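ADP-ribosylating toxin CARDS (Mycoplasma pneumoniae, PDB 4TLV) transfers the ADP-ribosyl group of NAD(+) to multiple target proteins and makes mammalian cells vacuolate, acting as the main virulence factor of the bacterium. Local coordinates at residues P6-Y11 against Y185-T190; I50-T55 against G139-A144; L80-A85 against V146-L151. All coordinates share one frame; numbering follows the deposited sequence.

Contact 1. Residues P6-Y11 against Y185-T190; sequences PVRFVY and YQELQT. With SO4 (sulfate ion), chain G.
R8 reaches E187 across two backbones that stay well apart, the nearest CA atoms being those of R8 and T190 at 6.8 Å, where the chain leading into strand 9-14 passes the irregular loop 185-190. What joins them is a salt bridge between R8 and E187, whose side chains cross at about a right angle. R8 grips the carboxylate end-on: NH2 gives a nearly straight bond to E187 OE1 at 2.8 Å, and NH1 reaches E187 OE2 at 3.0 Å. The two planes stand 52° apart, and NH2 meets OE1 from above the carboxylate plane. From the opposite face of that plane Y185 OH donates to the same OE1, 2.7 Å away, while the backbone N of Q189 takes the anti lone pair of OE2. Each oxygen thus has two donors, which fixes the rotation of the carboxylate; the chain of E187 is bent at chi2 (46°) to put CD there. Along another edge of its guanidinium R8 binds a sulfate, probably from the crystallisation liquor, with R8 NE 2.7 Å from sulfate O3. F9 CE2 sits over one face of the guanidinium, toward its rim, and F9 CE1 lies 3.9 Å from Y185 OH. In this surface contact of the mART domain F9 packs on E82 and R84 of strand 76-84 and on R147 of strand 146-156, and T190 OG1 bonds to A85 O, tying the loop to the chain just past the end of strand 76-84.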
ATOM      1  N   PRO A   6      -0.701  -8.411  15.661  1.00 31.50           N
ATOM      2  CA  PRO A   6      -2.025  -7.815  15.498  1.00 25.65           C
ATOM      3  C   PRO A   6      -1.893  -6.398  14.953  1.00 23.27           C
ATOM      4  O   PRO A   6      -0.797  -5.837  14.929  1.00 22.75           O
ATOM      5  CB  PRO A   6      -2.530  -7.754  16.938  1.00 27.95           C
ATOM      6  CG  PRO A   6      -1.275  -7.456  17.720  1.00 28.99           C
ATOM      7  CD  PRO A   6      -0.198  -8.284  17.042  1.00 25.51           C
ATOM      8  N   VAL A   7      -2.996  -5.825  14.499  1.00 18.24           N
ATOM      9  CA  VAL A   7      -3.036  -4.393  14.280  1.00 11.74           C
ATOM     10  C   VAL A   7      -3.538  -3.778  15.583  1.00 15.36           C
ATOM     11  O   VAL A   7      -4.703  -3.925  15.953  1.00 12.50           O
ATOM     12  CB  VAL A   7      -3.929  -4.039  13.073  1.00 15.11           C
ATOM     13  CG1 VAL A   7      -4.234  -2.580  13.054  1.00 11.11           C
ATOM     14  CG2 VAL A   7      -3.228  -4.456  11.772  1.00 19.01           C
ATOM     15  N   ARG A   8      -2.640  -3.116  16.301  1.00 10.64           N
ATOM     16  CA  ARG A   8      -2.953  -2.659  17.645  1.00 15.10           C
ATOM     17  C   ARG A   8      -3.449  -1.213  17.637  1.00 12.63           C
ATOM     18  O   ARG A   8      -4.424  -0.874  18.306  1.00 12.28           O
ATOM     19  CB  ARG A   8      -1.716  -2.823  18.550  1.00 16.95           C
ATOM     20  CG  ARG A   8      -1.866  -2.252  19.946  1.00 20.58           C
ATOM     21  CD  ARG A   8      -0.733  -2.761  20.864  1.00 17.37           C
ATOM     22  NE  ARG A   8      -0.352  -1.785  21.887  1.00 18.71           N
ATOM     23  CZ  ARG A   8      -1.130  -1.402  22.892  1.00 16.57           C
ATOM     24  NH1 ARG A   8      -2.358  -1.901  23.032  1.00 15.70           N
ATOM     25  NH2 ARG A   8      -0.677  -0.511  23.765  1.00 16.43           N
ATOM     26  N   PHE A   9      -2.770  -0.362  16.879  1.00 13.54           N
ATOM     27  CA  PHE A   9      -3.195   1.033  16.757  1.00 13.19           C
ATOM     28  C   PHE A   9      -3.487   1.402  15.313  1.00 11.87           C
ATOM     29  O   PHE A   9      -2.817   0.926  14.376  1.00 12.59           O
ATOM     30  CB  PHE A   9      -2.122   1.980  17.326  1.00 15.95           C
ATOM     31  CG  PHE A   9      -2.016   1.936  18.829  1.00 13.83           C
ATOM     32  CD1 PHE A   9      -3.037   2.433  19.614  1.00 12.11           C
ATOM     33  CD2 PHE A   9      -0.889   1.397  19.452  1.00 15.74           C
ATOM     34  CE1 PHE A   9      -2.967   2.393  21.004  1.00 15.03           C
ATOM     35  CE2 PHE A   9      -0.808   1.355  20.844  1.00 16.12           C
ATOM     36  CZ  PHE A   9      -1.838   1.856  21.618  1.00 15.51           C
ATOM     37  N   VAL A  10      -4.495   2.241  15.140  1.00 12.13           N
ATOM     38  CA  VAL A  10      -4.772   2.869  13.859  1.00 10.26           C
ATOM     39  C   VAL A  10      -4.766   4.384  14.094  1.00 11.21           C
ATOM     40  O   VAL A  10      -4.649   4.825  15.235  1.00 13.54           O
ATOM     41  CB  VAL A  10      -6.111   2.390  13.241  1.00 11.80           C
ATOM     42  CG1 VAL A  10      -6.022   0.915  12.834  1.00 10.02           C
ATOM     43  CG2 VAL A  10      -7.290   2.615  14.183  1.00 10.30           C
ATOM     44  N   TYR A  11      -4.885   5.172  13.028  1.00  9.81           N
ATOM     45  CA  TYR A  11      -4.677   6.629  13.119  1.00 10.34           C
ATOM     46  C   TYR A  11      -5.697   7.377  12.302  1.00 11.50           C
ATOM     47  O   TYR A  11      -6.145   6.900  11.256  1.00 11.44           O
ATOM     48  CB  TYR A  11      -3.280   7.000  12.602  1.00 11.53           C
ATOM     49  CG  TYR A  11      -2.236   6.290  13.393  1.00 14.25           C
ATOM     50  CD1 TYR A  11      -1.729   6.857  14.552  1.00 14.05           C
ATOM     51  CD2 TYR A  11      -1.799   5.017  13.022  1.00 13.82           C
ATOM     52  CE1 TYR A  11      -0.803   6.191  15.317  1.00 15.90           C
ATOM     53  CE2 TYR A  11      -0.871   4.334  13.804  1.00 15.85           C
ATOM     54  CZ  TYR A  11      -0.382   4.940  14.949  1.00 17.52           C
ATOM     55  OH  TYR A  11       0.548   4.293  15.738  1.00 25.29           O
ATOM     56  N   TYR A 185      -8.106   7.331  28.287  1.00 18.32           N
ATOM     57  CA  TYR A 185      -7.712   6.134  27.548  1.00 14.70           C
ATOM     58  C   TYR A 185      -7.689   4.916  28.467  1.00 18.32           C
ATOM     59  O   TYR A 185      -7.225   4.990  29.603  1.00 17.25           O
ATOM     60  CB  TYR A 185      -6.330   6.299  26.897  1.00 14.87           C
ATOM     61  CG  TYR A 185      -5.820   5.020  26.255  1.00 16.54           C
ATOM     62  CD1 TYR A 185      -6.380   4.545  25.068  1.00 12.99           C
ATOM     63  CD2 TYR A 185      -4.781   4.289  26.830  1.00 18.15           C
ATOM     64  CE1 TYR A 185      -5.922   3.380  24.480  1.00 11.51           C
ATOM     65  CE2 TYR A 185      -4.315   3.113  26.248  1.00 16.14           C
ATOM     66  CZ  TYR A 185      -4.900   2.667  25.064  1.00 16.30           C
ATOM     67  OH  TYR A 185      -4.461   1.505  24.470  1.00 13.51           O
ATOM     68  N   GLN A 186      -8.188   3.794  27.971  1.00 13.51           N
ATOM     69  CA  GLN A 186      -8.075   2.535  28.697  1.00 15.08           C
ATOM     70  C   GLN A 186      -7.193   1.556  27.931  1.00 18.12           C
ATOM     71  O   GLN A 186      -7.438   1.301  26.749  1.00 12.32           O
ATOM     72  CB  GLN A 186      -9.476   1.941  28.922  1.00 16.41           C
ATOM     73  CG  GLN A 186     -10.389   2.850  29.748  1.00 17.03           C
ATOM     74  CD  GLN A 186     -11.793   2.292  29.901  1.00 27.38           C
ATOM     75  OE1 GLN A 186     -11.998   1.082  29.816  1.00 25.78           O
ATOM     76  NE2 GLN A 186     -12.769   3.172  30.127  1.00 25.01           N
ATOM     77  N   GLU A 187      -6.165   1.011  28.588  1.00 15.15           N
ATOM     78  CA  GLU A 187      -5.301   0.021  27.935  1.00 14.99           C
ATOM     79  C   GLU A 187      -5.941  -1.352  28.073  1.00 19.65           C
ATOM     80  O   GLU A 187      -5.863  -1.982  29.130  1.00 19.06           O
ATOM     81  CB  GLU A 187      -3.891   0.001  28.542  1.00 16.65           C
ATOM     82  CG  GLU A 187      -2.945  -0.990  27.855  1.00 15.18           C
ATOM     83  CD  GLU A 187      -3.034  -0.888  26.335  1.00 19.15           C
ATOM     84  OE1 GLU A 187      -2.551   0.129  25.779  1.00 17.77           O
ATOM     85  OE2 GLU A 187      -3.609  -1.809  25.703  1.00 17.48           O
ATOM     86  N   LEU A 188      -6.611  -1.811  27.025  1.00 14.04           N
ATOM     87  CA  LEU A 188      -7.334  -3.072  27.135  1.00 16.92           C
ATOM     88  C   LEU A 188      -6.674  -4.251  26.417  1.00 17.34           C
ATOM     89  O   LEU A 188      -7.229  -5.340  26.399  1.00 16.17           O
ATOM     90  CB  LEU A 188      -8.770  -2.895  26.656  1.00 16.02           C
ATOM     91  CG  LEU A 188      -9.569  -1.896  27.492  1.00 16.46           C
ATOM     92  CD1 LEU A 188     -10.987  -1.746  26.916  1.00 19.26           C
ATOM     93  CD2 LEU A 188      -9.605  -2.323  28.978  1.00 19.25           C
ATOM     94  N   GLN A 189      -5.502  -4.028  25.828  1.00 16.70           N
ATOM     95  CA  GLN A 189      -4.788  -5.072  25.091  1.00 16.06           C
ATOM     96  C   GLN A 189      -5.691  -5.832  24.114  1.00 19.51           C
ATOM     97  O   GLN A 189      -5.833  -7.062  24.180  1.00 15.68           O
ATOM     98  CB  GLN A 189      -4.042  -6.029  26.029  1.00 16.93           C
ATOM     99  CG  GLN A 189      -3.066  -5.314  26.948  1.00 16.88           C
ATOM    100  CD  GLN A 189      -2.316  -6.268  27.882  1.00 23.11           C
ATOM    101  OE1 GLN A 189      -2.857  -7.278  28.336  1.00 18.82           O
ATOM    102  NE2 GLN A 189      -1.066  -5.941  28.169  1.00 18.19           N
ATOM    103  N   THR A 190      -6.290  -5.076  23.204  1.00 13.17           N
ATOM    104  CA  THR A 190      -7.153  -5.633  22.162  1.00 14.55           C
ATOM    105  C   THR A 190      -6.411  -5.619  20.830  1.00 15.30           C
ATOM    106  O   THR A 190      -5.273  -5.158  20.751  1.00 14.82           O
ATOM    107  CB  THR A 190      -8.446  -4.800  22.029  1.00 14.81           C
ATOM    108  OG1 THR A 190      -8.109  -3.421  21.828  1.00 13.66           O
ATOM    109  CG2 THR A 190      -9.295  -4.911  23.282  1.00 15.94           C
TER
HETATM  110  S   SO4 G 601       2.839   0.277  22.426  0.96 17.37           S
HETATM  111  O1  SO4 G 601       2.091   0.460  23.667  0.96 15.69           O
HETATM  112  O2  SO4 G 601       4.163  -0.317  22.686  0.96 15.75           O
HETATM  113  O3  SO4 G 601       2.088  -0.628  21.562  0.96 20.84           O
HETATM  114  O4  SO4 G 601       3.024   1.588  21.774  0.96 19.20           O

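Contact 2. Residues I50-T55 against G139-A144; sequences ISTSET and GPIAAA
I50 and I141 form the apolar heart of this contact, where strand 49-53 packs against the loop that follows strand 134-138. The packing is tight at the I50 end. Its CG1 lies anti to the carbonyl carbon (chi1 -62°), and from there CD1 reaches over the loop backbone, 3.6 Å from G139 O and 3.9 Å from P140 CA. The other branch, CG2, meets I141 CD1 at 4.1 Å, the two isoleucines crossing obliquely. That same CD1 of I141 also meets T52 CG2 at 4.2 Å, tip to tip, so a single methyl group spans two residues of the strand that point the same way. No hydrogen bond joins the two segments; the polar groups turn to other partners, T52 OG1 to W135 O and G139 O to T137 OG1. G139, with phi 104° and psi -171°, adopts a backbone conformation in which a side chain would be jammed against the preceding carbonyl and against P140 CD. The loose side begins at P140, whose CB is directed away from the strand though its CA is packed, and past I141 the loop leaves through exposed A142 into the short 3-10 turn starting at A143. Strand 49-53 is an edge of the three-stranded sheet, paired with 134-138 through I50 with T137 and T52 with W135. On the neighbouring strand 9-14, R12 is touched by I50 and V10 by T52, while T55 at the other end caps helix 56-60.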
ATOM      1  N   ILE A  50     -16.637   4.536  10.350  1.00 11.14           N
ATOM      2  CA  ILE A  50     -15.664   5.620  10.569  1.00 12.59           C
ATOM      3  C   ILE A  50     -14.278   5.196  10.078  1.00 11.63           C
ATOM      4  O   ILE A  50     -13.798   4.122  10.423  1.00 11.10           O
ATOM      5  CB  ILE A  50     -15.573   6.009  12.044  1.00 12.68           C
ATOM      6  CG1 ILE A  50     -16.925   6.535  12.543  1.00 12.30           C
ATOM      7  CG2 ILE A  50     -14.504   7.087  12.266  1.00 10.35           C
ATOM      8  CD1 ILE A  50     -16.937   6.792  14.053  1.00 11.17           C
ATOM      9  N   SER A  51     -13.631   6.048   9.285  1.00 11.52           N
ATOM     10  CA  SER A  51     -12.343   5.686   8.685  1.00 11.36           C
ATOM     11  C   SER A  51     -11.140   5.986   9.572  1.00 12.51           C
ATOM     12  O   SER A  51     -11.087   7.005  10.266  1.00 10.45           O
ATOM     13  CB  SER A  51     -12.158   6.399   7.341  1.00 12.04           C
ATOM     14  OG  SER A  51     -12.254   7.807   7.544  1.00 19.36           O
ATOM     15  N   THR A  52     -10.177   5.072   9.533  1.00 13.17           N
ATOM     16  CA  THR A  52      -8.881   5.254  10.167  1.00 10.92           C
ATOM     17  C   THR A  52      -7.864   4.585   9.247  1.00 12.16           C
ATOM     18  O   THR A  52      -8.223   3.884   8.302  1.00 10.80           O
ATOM     19  CB  THR A  52      -8.788   4.541  11.548  1.00 11.75           C
ATOM     20  OG1 THR A  52      -8.794   3.117  11.344  1.00 16.19           O
ATOM     21  CG2 THR A  52      -9.948   4.939  12.481  1.00 14.28           C
ATOM     22  N   SER A  53      -6.590   4.787   9.533  1.00 11.57           N
ATOM     23  CA  SER A  53      -5.534   4.236   8.696  1.00  9.81           C
ATOM     24  C   SER A  53      -4.543   3.428   9.551  1.00  9.74           C
ATOM     25  O   SER A  53      -4.342   3.716  10.726  1.00 11.02           O
ATOM     26  CB  SER A  53      -4.814   5.372   7.962  1.00 13.11           C
ATOM     27  OG  SER A  53      -3.713   4.865   7.231  1.00 20.20           O
ATOM     28  N   GLU A  54      -3.936   2.404   8.962  1.00  9.44           N
ATOM     29  CA  GLU A  54      -2.983   1.585   9.686  1.00 11.45           C
ATOM     30  C   GLU A  54      -1.694   2.350  10.029  1.00 12.68           C
ATOM     31  O   GLU A  54      -0.983   1.968  10.941  1.00 15.41           O
ATOM     32  CB  GLU A  54      -2.662   0.320   8.877  1.00 12.71           C
ATOM     33  CG  GLU A  54      -2.173  -0.855   9.717  1.00 17.11           C
ATOM     34  CD  GLU A  54      -2.012  -2.122   8.876  1.00 22.27           C
ATOM     35  OE1 GLU A  54      -3.028  -2.654   8.375  1.00 17.14           O
ATOM     36  OE2 GLU A  54      -0.865  -2.577   8.708  1.00 26.95           O
ATOM     37  N   THR A  55      -1.400   3.434   9.318  1.00 12.10           N
ATOM     38  CA  THR A  55      -0.175   4.211   9.603  1.00 13.65           C
ATOM     39  C   THR A  55      -0.457   5.709   9.660  1.00 14.70           C
ATOM     40  O   THR A  55      -1.366   6.195   8.988  1.00 12.46           O
ATOM     41  CB  THR A  55       0.933   4.022   8.517  1.00 15.50           C
ATOM     42  OG1 THR A  55       0.514   4.611   7.274  1.00 12.73           O
ATOM     43  CG2 THR A  55       1.276   2.542   8.300  1.00 15.06           C
ATOM     44  N   GLY A 139     -19.388   1.473  13.257  1.00 11.29           N
ATOM     45  CA  GLY A 139     -19.996   2.354  14.244  1.00 10.50           C
ATOM     46  C   GLY A 139     -19.050   3.254  15.021  1.00 13.25           C
ATOM     47  O   GLY A 139     -17.857   3.352  14.707  1.00 14.62           O
ATOM     48  N   PRO A 140     -19.578   3.919  16.053  1.00 13.28           N
ATOM     49  CA  PRO A 140     -18.851   4.920  16.838  1.00 14.79           C
ATOM     50  C   PRO A 140     -17.591   4.377  17.510  1.00 15.39           C
ATOM     51  O   PRO A 140     -17.513   3.198  17.862  1.00 13.69           O
ATOM     52  CB  PRO A 140     -19.861   5.311  17.939  1.00 16.03           C
ATOM     53  CG  PRO A 140     -21.186   4.937  17.388  1.00 21.75           C
ATOM     54  CD  PRO A 140     -20.949   3.717  16.554  1.00 15.52           C
ATOM     55  N   ILE A 141     -16.624   5.260  17.715  1.00 13.29           N
ATOM     56  CA  ILE A 141     -15.407   4.906  18.428  1.00 12.24           C
ATOM     57  C   ILE A 141     -15.453   5.577  19.788  1.00 14.62           C
ATOM     58  O   ILE A 141     -15.588   6.790  19.858  1.00 14.03           O
ATOM     59  CB  ILE A 141     -14.143   5.384  17.673  1.00 13.68           C
ATOM     60  CG1 ILE A 141     -14.059   4.707  16.301  1.00 13.73           C
ATOM     61  CG2 ILE A 141     -12.876   5.066  18.499  1.00 15.56           C
ATOM     62  CD1 ILE A 141     -12.876   5.193  15.457  1.00 10.64           C
ATOM     63  N   ALA A 142     -15.355   4.782  20.852  1.00 14.51           N
ATOM     64  CA  ALA A 142     -15.416   5.302  22.217  1.00 17.92           C
ATOM     65  C   ALA A 142     -14.180   6.118  22.585  1.00 16.46           C
ATOM     66  O   ALA A 142     -13.084   5.848  22.098  1.00 11.24           O
ATOM     67  CB  ALA A 142     -15.576   4.165  23.193  1.00 17.56           C
ATOM     68  N   ALA A 143     -14.353   7.095  23.481  1.00 14.49           N
ATOM     69  CA  ALA A 143     -13.217   7.886  23.956  1.00 13.79           C
ATOM     70  C   ALA A 143     -12.111   6.997  24.528  1.00 14.24           C
ATOM     71  O   ALA A 143     -10.918   7.293  24.388  1.00 14.50           O
ATOM     72  CB  ALA A 143     -13.682   8.901  25.008  1.00 19.37           C
ATOM     73  N   ALA A 144     -12.511   5.911  25.183  1.00 13.17           N
ATOM     74  CA  ALA A 144     -11.562   4.993  25.807  1.00 14.13           C
ATOM     75  C   ALA A 144     -10.563   4.329  24.847  1.00 13.83           C
ATOM     76  O   ALA A 144      -9.515   3.860  25.295  1.00 13.67           O
ATOM     77  CB  ALA A 144     -12.303   3.928  26.636  1.00 18.79           C
TER

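Contact 3. Residues L80-A85 against V146-L151. With SO4 (sulfate ion), chain G.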
ATOM      1  N   LEU A  80      -3.675  14.607  14.780  1.00 13.54           N
ATOM      2  CA  LEU A  80      -3.509  13.192  14.470  1.00 15.06           C
ATOM      3  C   LEU A  80      -3.835  12.426  15.731  1.00 17.50           C
ATOM      4  O   LEU A  80      -3.226  12.662  16.773  1.00 14.89           O
ATOM      5  CB  LEU A  80      -2.072  12.906  14.070  1.00 14.94           C
ATOM      6  CG  LEU A  80      -1.673  11.431  13.928  1.00 17.75           C
ATOM      7  CD1 LEU A  80      -2.352  10.825  12.699  1.00 16.91           C
ATOM      8  CD2 LEU A  80      -0.171  11.334  13.810  1.00 15.52           C
ATOM      9  N   TYR A  81      -4.801  11.517  15.640  1.00 13.57           N
ATOM     10  CA  TYR A  81      -5.169  10.689  16.777  1.00 10.54           C
ATOM     11  C   TYR A  81      -4.695   9.255  16.627  1.00 15.79           C
ATOM     12  O   TYR A  81      -4.842   8.650  15.560  1.00 12.59           O
ATOM     13  CB  TYR A  81      -6.679  10.684  16.942  1.00 14.26           C
ATOM     14  CG  TYR A  81      -7.194  12.028  17.344  1.00 11.94           C
ATOM     15  CD1 TYR A  81      -7.114  12.446  18.669  1.00 12.28           C
ATOM     16  CD2 TYR A  81      -7.739  12.897  16.410  1.00 12.56           C
ATOM     17  CE1 TYR A  81      -7.581  13.684  19.049  1.00 14.91           C
ATOM     18  CE2 TYR A  81      -8.199  14.149  16.786  1.00 14.32           C
ATOM     19  CZ  TYR A  81      -8.123  14.530  18.105  1.00 13.16           C
ATOM     20  OH  TYR A  81      -8.576  15.766  18.501  1.00 18.21           O
ATOM     21  N   GLU A  82      -4.154   8.719  17.717  1.00 13.84           N
ATOM     22  CA  GLU A  82      -3.730   7.329  17.794  1.00 13.30           C
ATOM     23  C   GLU A  82      -4.802   6.561  18.558  1.00 11.06           C
ATOM     24  O   GLU A  82      -5.137   6.922  19.686  1.00 15.30           O
ATOM     25  CB  GLU A  82      -2.401   7.249  18.539  1.00 13.31           C
ATOM     26  CG  GLU A  82      -1.917   5.833  18.791  1.00 15.42           C
ATOM     27  CD  GLU A  82      -0.615   5.819  19.583  1.00 18.40           C
ATOM     28  OE1 GLU A  82      -0.642   6.190  20.766  1.00 19.05           O
ATOM     29  OE2 GLU A  82       0.419   5.453  19.010  1.00 28.14           O
ATOM     30  N   ILE A  83      -5.340   5.504  17.944  1.00  9.67           N
ATOM     31  CA  ILE A  83      -6.554   4.855  18.417  1.00 10.71           C
ATOM     32  C   ILE A  83      -6.324   3.348  18.537  1.00 11.40           C
ATOM     33  O   ILE A  83      -5.957   2.701  17.554  1.00 11.55           O
ATOM     34  CB  ILE A  83      -7.710   5.085  17.401  1.00 12.74           C
ATOM     35  CG1 ILE A  83      -7.923   6.582  17.126  1.00 11.66           C
ATOM     36  CG2 ILE A  83      -8.995   4.388  17.848  1.00 10.22           C
ATOM     37  CD1 ILE A  83      -8.743   6.877  15.852  1.00 14.52           C
ATOM     38  N   ARG A  84      -6.544   2.792  19.730  1.00 11.02           N
ATOM     39  CA  ARG A  84      -6.401   1.356  19.927  1.00 10.93           C
ATOM     40  C   ARG A  84      -7.529   0.668  19.183  1.00 11.79           C
ATOM     41  O   ARG A  84      -8.694   1.000  19.372  1.00 10.74           O
ATOM     42  CB  ARG A  84      -6.437   0.964  21.422  1.00 10.70           C
ATOM     43  CG  ARG A  84      -6.355  -0.539  21.691  1.00 10.22           C
ATOM     44  CD  ARG A  84      -6.375  -0.878  23.219  1.00 13.01           C
ATOM     45  NE  ARG A  84      -7.321  -0.026  23.943  1.00 11.49           N
ATOM     46  CZ  ARG A  84      -8.641  -0.185  23.930  1.00 14.80           C
ATOM     47  NH1 ARG A  84      -9.195  -1.196  23.255  1.00 11.26           N
ATOM     48  NH2 ARG A  84      -9.414   0.675  24.585  1.00 13.58           N
ATOM     49  N   ALA A  85      -7.170  -0.296  18.343  1.00 11.65           N
ATOM     50  CA  ALA A  85      -8.154  -1.048  17.564  1.00 10.21           C
ATOM     51  C   ALA A  85      -8.717  -2.229  18.357  1.00 11.62           C
ATOM     52  O   ALA A  85      -8.042  -2.783  19.213  1.00 10.98           O
ATOM     53  CB  ALA A  85      -7.526  -1.545  16.281  1.00  9.86           C
ATOM     54  N   VAL A 146      -9.055   6.040  22.429  1.00 11.91           N
ATOM     55  CA  VAL A 146      -8.162   7.069  21.887  1.00 12.96           C
ATOM     56  C   VAL A 146      -7.016   7.326  22.862  1.00 14.51           C
ATOM     57  O   VAL A 146      -7.231   7.819  23.978  1.00 13.58           O
ATOM     58  CB  VAL A 146      -8.920   8.383  21.584  1.00 12.68           C
ATOM     59  CG1 VAL A 146      -7.987   9.413  20.932  1.00 12.35           C
ATOM     60  CG2 VAL A 146     -10.115   8.116  20.670  1.00 11.94           C
ATOM     61  N   ARG A 147      -5.805   6.947  22.471  1.00 10.10           N
ATOM     62  CA  ARG A 147      -4.690   7.022  23.405  1.00 13.92           C
ATOM     63  C   ARG A 147      -3.994   8.372  23.400  1.00 16.87           C
ATOM     64  O   ARG A 147      -3.669   8.901  24.464  1.00 14.97           O
ATOM     65  CB  ARG A 147      -3.657   5.916  23.161  1.00 14.25           C
ATOM     66  CG  ARG A 147      -2.502   5.940  24.192  1.00 15.74           C
ATOM     67  CD  ARG A 147      -1.667   4.655  24.189  1.00 15.66           C
ATOM     68  NE  ARG A 147      -0.670   4.655  23.113  1.00 14.47           N
ATOM     69  CZ  ARG A 147       0.345   3.804  23.049  1.00 16.45           C
ATOM     70  NH1 ARG A 147       0.503   2.880  24.001  1.00 17.65           N
ATOM     71  NH2 ARG A 147       1.208   3.873  22.049  1.00 15.39           N
ATOM     72  N   SER A 148      -3.749   8.915  22.206  1.00 13.70           N
ATOM     73  CA  SER A 148      -2.877  10.092  22.073  1.00 16.17           C
ATOM     74  C   SER A 148      -3.327  11.001  20.941  1.00 15.26           C
ATOM     75  O   SER A 148      -4.097  10.593  20.069  1.00 14.37           O
ATOM     76  CB  SER A 148      -1.434   9.655  21.784  1.00 18.37           C
ATOM     77  OG  SER A 148      -1.009   8.647  22.686  1.00 28.31           O
ATOM     78  N   ALA A 149      -2.818  12.231  20.944  1.00 16.42           N
ATOM     79  CA  ALA A 149      -3.009  13.151  19.826  1.00 16.17           C
ATOM     80  C   ALA A 149      -1.754  13.997  19.624  1.00 18.48           C
ATOM     81  O   ALA A 149      -1.020  14.243  20.581  1.00 15.30           O
ATOM     82  CB  ALA A 149      -4.196  14.041  20.077  1.00 15.30           C
ATOM     83  N   TRP A 150      -1.508  14.407  18.373  1.00 14.60           N
ATOM     84  CA  TRP A 150      -0.453  15.367  18.036  1.00 18.53           C
ATOM     85  C   TRP A 150      -1.053  16.456  17.168  1.00 17.99           C
ATOM     86  O   TRP A 150      -1.870  16.176  16.293  1.00 14.57           O
ATOM     87  CB  TRP A 150       0.661  14.730  17.198  1.00 14.92           C
ATOM     88  CG  TRP A 150       1.422  13.656  17.853  1.00 18.46           C
ATOM     89  CD1 TRP A 150       2.644  13.762  18.445  1.00 21.93           C
ATOM     90  CD2 TRP A 150       1.027  12.290  17.983  1.00 21.39           C
ATOM     91  NE1 TRP A 150       3.040  12.541  18.935  1.00 22.22           N
ATOM     92  CE2 TRP A 150       2.061  11.620  18.663  1.00 21.87           C
ATOM     93  CE3 TRP A 150      -0.099  11.564  17.576  1.00 19.86           C
ATOM     94  CZ2 TRP A 150       2.004  10.260  18.955  1.00 24.91           C
ATOM     95  CZ3 TRP A 150      -0.158  10.217  17.871  1.00 21.57           C
ATOM     96  CH2 TRP A 150       0.888   9.579  18.554  1.00 22.72           C
ATOM     97  N   LEU A 151      -0.638  17.699  17.387  1.00 15.85           N
ATOM     98  CA  LEU A 151      -0.995  18.780  16.477  1.00 16.33           C
ATOM     99  C   LEU A 151      -0.263  18.558  15.158  1.00 17.11           C
ATOM    100  O   LEU A 151       0.937  18.292  15.152  1.00 17.30           O
ATOM    101  CB  LEU A 151      -0.587  20.133  17.074  1.00 18.59           C
ATOM    102  CG  LEU A 151      -0.764  21.331  16.145  1.00 25.62           C
ATOM    103  CD1 LEU A 151      -2.234  21.555  15.802  1.00 23.49           C
ATOM    104  CD2 LEU A 151      -0.153  22.582  16.771  1.00 30.45           C
TER
HETATM  105  S   SO4 G 601       2.839   0.277  22.426  0.96 17.37           S
HETATM  106  O1  SO4 G 601       2.091   0.460  23.667  0.96 15.69           O
HETATM  107  O2  SO4 G 601       4.163  -0.317  22.686  0.96 15.75           O
HETATM  108  O3  SO4 G 601       2.088  -0.628  21.562  0.96 20.84           O
HETATM  109  O4  SO4 G 601       3.024   1.588  21.774  0.96 19.20           O
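E82 OE1 is gripped by R147, whose NE donates to it at 2.8 Å with an N-H...O angle of 162°; NH2 adds a weak bond. The donor NE lies above the carboxylate plane, while OE1 sits in the guanidinium plane, at its edge. The two side chains run side by side, pointing the same way, and the arginine, bent at chi3 (81°), holds a sulfate with NH1 and NH2. S148 OG approaches the same OE1 to 3.1 Å, but its hydrogen-bonding partner is E179 OE2. Both R147 and S148 face E82, a classic beta bulge between antiparallel strands: E82 N bonds to S148 O, and R147 N to E82 O. Farther along, L80 and W150 exchange both backbone bonds and lie side by side, CD2 of L80 3.8 Å from CE3 of W150; E82 CB meets the indole at its edge, 3.8 Å from CZ3. On the sheet face that carries Y81, A149 and V146, A149 CB touches Y81 CE1 at 3.6 Å, and V146 CG1 packs on the same ring, whose OH bonds to R16 O. The bulge thus places an arginine beside a buried glutamate, where its charge probably stabilises the carboxylate as an anion while its remaining N-H groups turn to the sulfate.

In the fold
All three contacts lie in the mART domain, their centres 9 to 10 Å apart. Contact 1 is at the surface; contacts 2 and 3 are buried. Strand 9-14 is the common neighbour: it pairs with strand 76-84 of contact 3, and Y11 O meets S53 N of contact 2. Chemistry follows place. The surface loop is held by charge, the strand pair by backbone bonds plus one salt bridge, and contact 2 by apolar packing of isoleucine and threonine methyls on each other and on the loop backbone, continuing into contact 3 where I141 and T52 touch I83. Contacts 1 and 3 share the sulfate, bound by R8 and R147, two like charges brought close. R84 reaches weakly to both Q186 and A144, linking all three.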